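Local coordinates for protein 3-dehydroshikimate dehydratase (Bacillus anthracis, PDB 3DX5) that converts 3-dehydroshikimate to 3,4-dihydroxybenzoate with the help of a manganese ion, a step in making the siderophore petrobactin, at residues L174-W177 with E178-A181; I233-Y236 with D237-I240. All coordinates share one frame; numbering follows the deposited sequence.

Contact 1. Residues L174-W177 with E178-A181. With DHB (3,4-dihydroxybenzoic acid), chain D.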
loop_
_atom_site.group_PDB
_atom_site.type_symbol
_atom_site.label_atom_id
_atom_site.label_comp_id
_atom_site.label_asym_id
_atom_site.label_seq_id
_atom_site.Cartn_x
_atom_site.Cartn_y
_atom_site.Cartn_z
ATOM N N LEU A 174 21.406 3.172 -3.090
ATOM C CA LEU A 174 20.759 3.616 -4.320
ATOM C C LEU A 174 20.490 5.136 -4.303
ATOM O O LEU A 174 20.840 5.850 -5.242
ATOM C CB LEU A 174 19.428 2.847 -4.541
ATOM C CG LEU A 174 18.648 3.082 -5.862
ATOM C CD1 LEU A 174 17.911 4.450 -5.813
ATOM C CD2 LEU A 174 19.573 2.962 -7.057
ATOM N N HIS A 175 19.850 5.629 -3.244
ATOM C CA HIS A 175 19.523 7.033 -3.185
ATOM C C HIS A 175 20.732 7.918 -3.053
ATOM O O HIS A 175 20.728 9.042 -3.539
ATOM C CB HIS A 175 18.484 7.318 -2.096
ATOM C CG HIS A 175 17.158 6.697 -2.411
ATOM N ND1 HIS A 175 16.522 6.902 -3.620
ATOM C CD2 HIS A 175 16.388 5.823 -1.720
ATOM C CE1 HIS A 175 15.392 6.212 -3.640
ATOM N NE2 HIS A 175 15.285 5.550 -2.500
ATOM N N ILE A 176 21.757 7.411 -2.396
ATOM C CA ILE A 176 23.003 8.131 -2.269
ATOM C C ILE A 176 23.634 8.288 -3.664
ATOM O O ILE A 176 24.017 9.390 -4.056
ATOM C CB ILE A 176 23.918 7.382 -1.237
ATOM C CG1 ILE A 176 23.747 8.036 0.123
ATOM C CG2 ILE A 176 25.374 7.348 -1.664
ATOM C CD1 ILE A 176 24.148 9.528 0.170
ATOM N N TRP A 177 23.680 7.195 -4.418
ATOM C CA TRP A 177 24.186 7.196 -5.789
ATOM C C TRP A 177 23.389 8.170 -6.694
ATOM O O TRP A 177 23.958 8.939 -7.470
ATOM C CB TRP A 177 24.121 5.777 -6.335
ATOM C CG TRP A 177 24.572 5.710 -7.746
ATOM C CD1 TRP A 177 25.865 5.599 -8.187
ATOM C CD2 TRP A 177 23.749 5.757 -8.908
ATOM N NE1 TRP A 177 25.891 5.579 -9.561
ATOM C CE2 TRP A 177 24.608 5.669 -10.031
ATOM C CE3 TRP A 177 22.365 5.847 -9.117
ATOM C CZ2 TRP A 177 24.128 5.676 -11.342
ATOM C CZ3 TRP A 177 21.890 5.862 -10.429
ATOM C CH2 TRP A 177 22.769 5.779 -11.516
ATOM N N GLU A 178 22.072 8.135 -6.562
ATOM C CA GLU A 178 21.158 9.025 -7.266
ATOM C C GLU A 178 21.524 10.475 -7.025
ATOM O O GLU A 178 21.430 11.258 -7.935
ATOM C CB GLU A 178 19.715 8.742 -6.800
ATOM C CG GLU A 178 18.649 9.759 -7.224
ATOM C CD GLU A 178 17.227 9.276 -6.860
ATOM O OE1 GLU A 178 17.040 8.622 -5.815
ATOM O OE2 GLU A 178 16.307 9.510 -7.651
ATOM N N SER A 179 21.959 10.824 -5.816
ATOM C CA SER A 179 22.303 12.216 -5.511
ATOM C C SER A 179 23.597 12.636 -6.186
ATOM O O SER A 179 23.937 13.785 -6.150
ATOM C CB SER A 179 22.433 12.455 -3.999
ATOM O OG SER A 179 23.677 11.944 -3.514
ATOM N N GLY A 180 24.336 11.705 -6.779
ATOM C CA GLY A 180 25.577 12.053 -7.445
ATOM C C GLY A 180 26.797 11.752 -6.591
ATOM O O GLY A 180 27.883 11.893 -7.071
ATOM N N ALA A 181 26.616 11.326 -5.334
ATOM C CA ALA A 181 27.748 10.978 -4.447
ATOM C C ALA A 181 28.277 9.550 -4.721
ATOM O O ALA A 181 27.530 8.673 -5.176
ATOM C CB ALA A 181 27.320 11.099 -2.991
HETATM C C1 DHB D . 10.327 3.872 1.069
HETATM C C2 DHB D . 11.699 3.643 1.118
HETATM C C3 DHB D . 12.491 3.841 -0.018
HETATM O O3 DHB D . 13.847 3.642 -0.046
HETATM C C4 DHB D . 11.846 4.322 -1.242
HETATM O O4 DHB D . 12.646 4.510 -2.316
HETATM C C5 DHB D . 10.478 4.576 -1.271
HETATM C C6 DHB D . 9.729 4.341 -0.104
HETATM C C DHB D . 9.495 3.625 2.316
HETATM O O1 DHB D . 8.280 3.841 2.377
HETATM O O2 DHB D . 10.081 3.128 3.403
HETATM O O HOH W 1 26.652 9.078 -7.958
#

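Contact 2. Residues I233-Y236 with D237-I240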
loop_
_atom_site.group_PDB
_atom_site.type_symbol
_atom_site.label_atom_id
_atom_site.label_comp_id
_atom_site.label_asym_id
_atom_site.label_seq_id
_atom_site.Cartn_x
_atom_site.Cartn_y
_atom_site.Cartn_z
ATOM N N ILE A 233 22.965 -0.761 -11.997
ATOM C CA ILE A 233 24.029 0.208 -12.282
ATOM C C ILE A 233 24.889 0.529 -11.038
ATOM O O ILE A 233 26.073 0.780 -11.166
ATOM C CB ILE A 233 23.468 1.491 -13.024
ATOM C CG1 ILE A 233 24.572 2.427 -13.528
ATOM C CG2 ILE A 233 22.462 2.249 -12.176
ATOM C CD1 ILE A 233 25.536 1.797 -14.648
ATOM N N VAL A 234 24.304 0.523 -9.849
ATOM C CA VAL A 234 25.089 0.679 -8.629
ATOM C C VAL A 234 25.960 -0.564 -8.403
ATOM O O VAL A 234 25.496 -1.705 -8.601
ATOM C CB VAL A 234 24.203 0.913 -7.398
ATOM C CG1 VAL A 234 25.072 1.138 -6.124
ATOM C CG2 VAL A 234 23.286 2.098 -7.636
ATOM N N ASN A 235 27.214 -0.337 -8.017
ATOM C CA ASN A 235 28.207 -1.401 -7.851
ATOM C C ASN A 235 28.169 -1.929 -6.414
ATOM O O ASN A 235 28.821 -1.376 -5.506
ATOM C CB ASN A 235 29.626 -0.897 -8.236
ATOM C CG ASN A 235 30.646 -2.023 -8.373
ATOM O OD1 ASN A 235 30.579 -3.032 -7.705
ATOM N ND2 ASN A 235 31.590 -1.832 -9.248
ATOM N N TYR A 236 27.392 -2.996 -6.220
ATOM C CA TYR A 236 27.256 -3.645 -4.923
ATOM C C TYR A 236 28.491 -4.469 -4.511
ATOM O O TYR A 236 28.695 -4.693 -3.317
ATOM C CB TYR A 236 25.891 -4.399 -4.803
ATOM C CG TYR A 236 24.838 -3.420 -4.376
ATOM C CD1 TYR A 236 24.076 -2.721 -5.315
ATOM C CD2 TYR A 236 24.672 -3.095 -3.021
ATOM C CE1 TYR A 236 23.142 -1.755 -4.907
ATOM C CE2 TYR A 236 23.762 -2.108 -2.615
ATOM C CZ TYR A 236 22.975 -1.478 -3.552
ATOM O OH TYR A 236 22.113 -0.496 -3.124
ATOM N N ASP A 237 29.317 -4.899 -5.477
ATOM C CA ASP A 237 30.593 -5.572 -5.140
ATOM C C ASP A 237 31.478 -4.663 -4.306
ATOM O O ASP A 237 31.979 -5.070 -3.266
ATOM C CB ASP A 237 31.369 -6.039 -6.397
ATOM C CG ASP A 237 30.785 -7.306 -6.988
ATOM O OD1 ASP A 237 30.641 -8.309 -6.247
ATOM O OD2 ASP A 237 30.428 -7.302 -8.186
ATOM N N GLU A 238 31.635 -3.430 -4.752
ATOM C CA GLU A 238 32.411 -2.437 -4.017
ATOM C C GLU A 238 31.783 -2.048 -2.671
ATOM O O GLU A 238 32.484 -1.916 -1.676
ATOM C CB GLU A 238 32.590 -1.184 -4.865
ATOM C CG GLU A 238 33.416 -1.419 -6.124
ATOM C CD GLU A 238 33.745 -0.109 -6.865
ATOM O OE1 GLU A 238 32.982 0.888 -6.725
ATOM O OE2 GLU A 238 34.772 -0.091 -7.587
ATOM N N ILE A 239 30.473 -1.839 -2.658
ATOM C CA ILE A 239 29.755 -1.540 -1.415
ATOM C C ILE A 239 29.908 -2.661 -0.388
ATOM O O ILE A 239 30.321 -2.413 0.737
ATOM C CB ILE A 239 28.268 -1.290 -1.689
ATOM C CG1 ILE A 239 28.131 0.019 -2.486
ATOM C CG2 ILE A 239 27.454 -1.341 -0.355
ATOM C CD1 ILE A 239 26.765 0.185 -3.202
ATOM N N ILE A 240 29.590 -3.892 -0.767
ATOM C CA ILE A 240 29.632 -4.981 0.208
ATOM C C ILE A 240 31.051 -5.213 0.736
ATOM O O ILE A 240 31.225 -5.547 1.921
ATOM C CB ILE A 240 28.962 -6.273 -0.353
ATOM C CG1 ILE A 240 27.465 -5.979 -0.552
ATOM C CG2 ILE A 240 29.232 -7.498 0.547
ATOM C CD1 ILE A 240 26.690 -7.029 -1.407
#

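Contact 1. Residues L174-W177 with E178-A181
His175 and Glu178, one helical turn apart, run side by side and join through a straight hydrogen bond: ND1 of His175 donates to OE1 of Glu178 at 2.8 Å, with an angle of 166° at the hydrogen. The carboxylate lies nearly coplanar with the imidazole. Glu178 gets there as an extended chain, its CG anti to the backbone N (chi1 169°). With ND1 used as donor, the ring's rotation is fixed and NE2 faces the bound 3,4-dihydroxybenzoic acid, 2.8 Å from its O4; a longer, weak bond joins NE2 and O3. The carboxylate thus sits in a second shell behind a substrate-binding histidine and holds its ring in place. This inner end is the close-packed part, with the His144 ring meeting His175 edge-to-face.

Looser and wetter is the far end, where the helix stops in a Schellman motif. Gly180 takes a positive phi, and its N reaches Trp177 O at 2.9 Å, while the bond from Ala181 N to Ile176 O is weak. Ser179 OG gives Ile176 O a shorter bond of 2.6 Å, in the carbonyl plane. A water donates to both Trp177 O and Ala181 O.

Helix 173-178 directly follows barrel strand 167-172; Leu174 leans on strand 194-202, and Ile176 and Ala181 meet Ser186 of helix 183-190.

Contact 2. Residues I233-Y236 with D237-I240
Asn235 caps the start of helix 236-243 with its side-chain oxygen: OD1 accepts from Glu238 N at 3.2 Å, the N-H pointing well at it (165°) but arriving from above the amide plane. The Asn235 side chain swings its CG away from its own N, which turns OD1 back to the N-H of Glu238. Two backbone bonds continue the helix, a weak one from Ile239 N to Asn235 O and a shorter one from Ile240 N to Tyr236 O at 2.8 Å.

Between flat groups, the Asn235 amide and the Glu238 carboxylate stack with planes 8° apart, although the two side chains cross at about a right angle. ND2 of Asn235 lies 3.6 Å from CD of Glu238.

This N-cap opens the helix that leads, in chain order, from strand 194-202 towards its parallel neighbour 249-252 in the TIM barrel. Two polar ends find their partners in other parts of the chain: Tyr236 OH bonds to Lys200 O, and Asp237 OD1 forms a salt bridge with Arg273.

Apolar packing gathers on Ile239. Its CD1 sits over one face of the Tyr236 ring, 4.0 Å from the centroid and 16° off the normal, a CH-pi contact. The same methyl touches CG1 of Val234 at 3.5 Å. Ile239 also meets Phe173 and Phe199, while Ile240 CD1 lies 4.4 Å from Tyr236 CB.

How the contacts relate
Contact 1 closes a helix and contact 2 opens one, both on the same side of the barrel, and strand 194-202 meets side chains from each. Their centres are about 12 Å apart, and they touch mainly through apolar groups: Trp177 CH2 lies 3.6 Å from Ile233 CG2, and Val234 CG2 packs against both Trp177 and Leu174. Each joins a buried part to a more exposed one. In contact 1 the buried end includes a polar residue, His175, bonded to Glu178 and serving the ligand pocket, while the exposed end is a glycine-containing helix terminus. Contact 2 puts hydrocarbon and an aromatic face inside and its amide-carboxylate stack outside, with the Tyr236 side chain about 9 Å from the manganese.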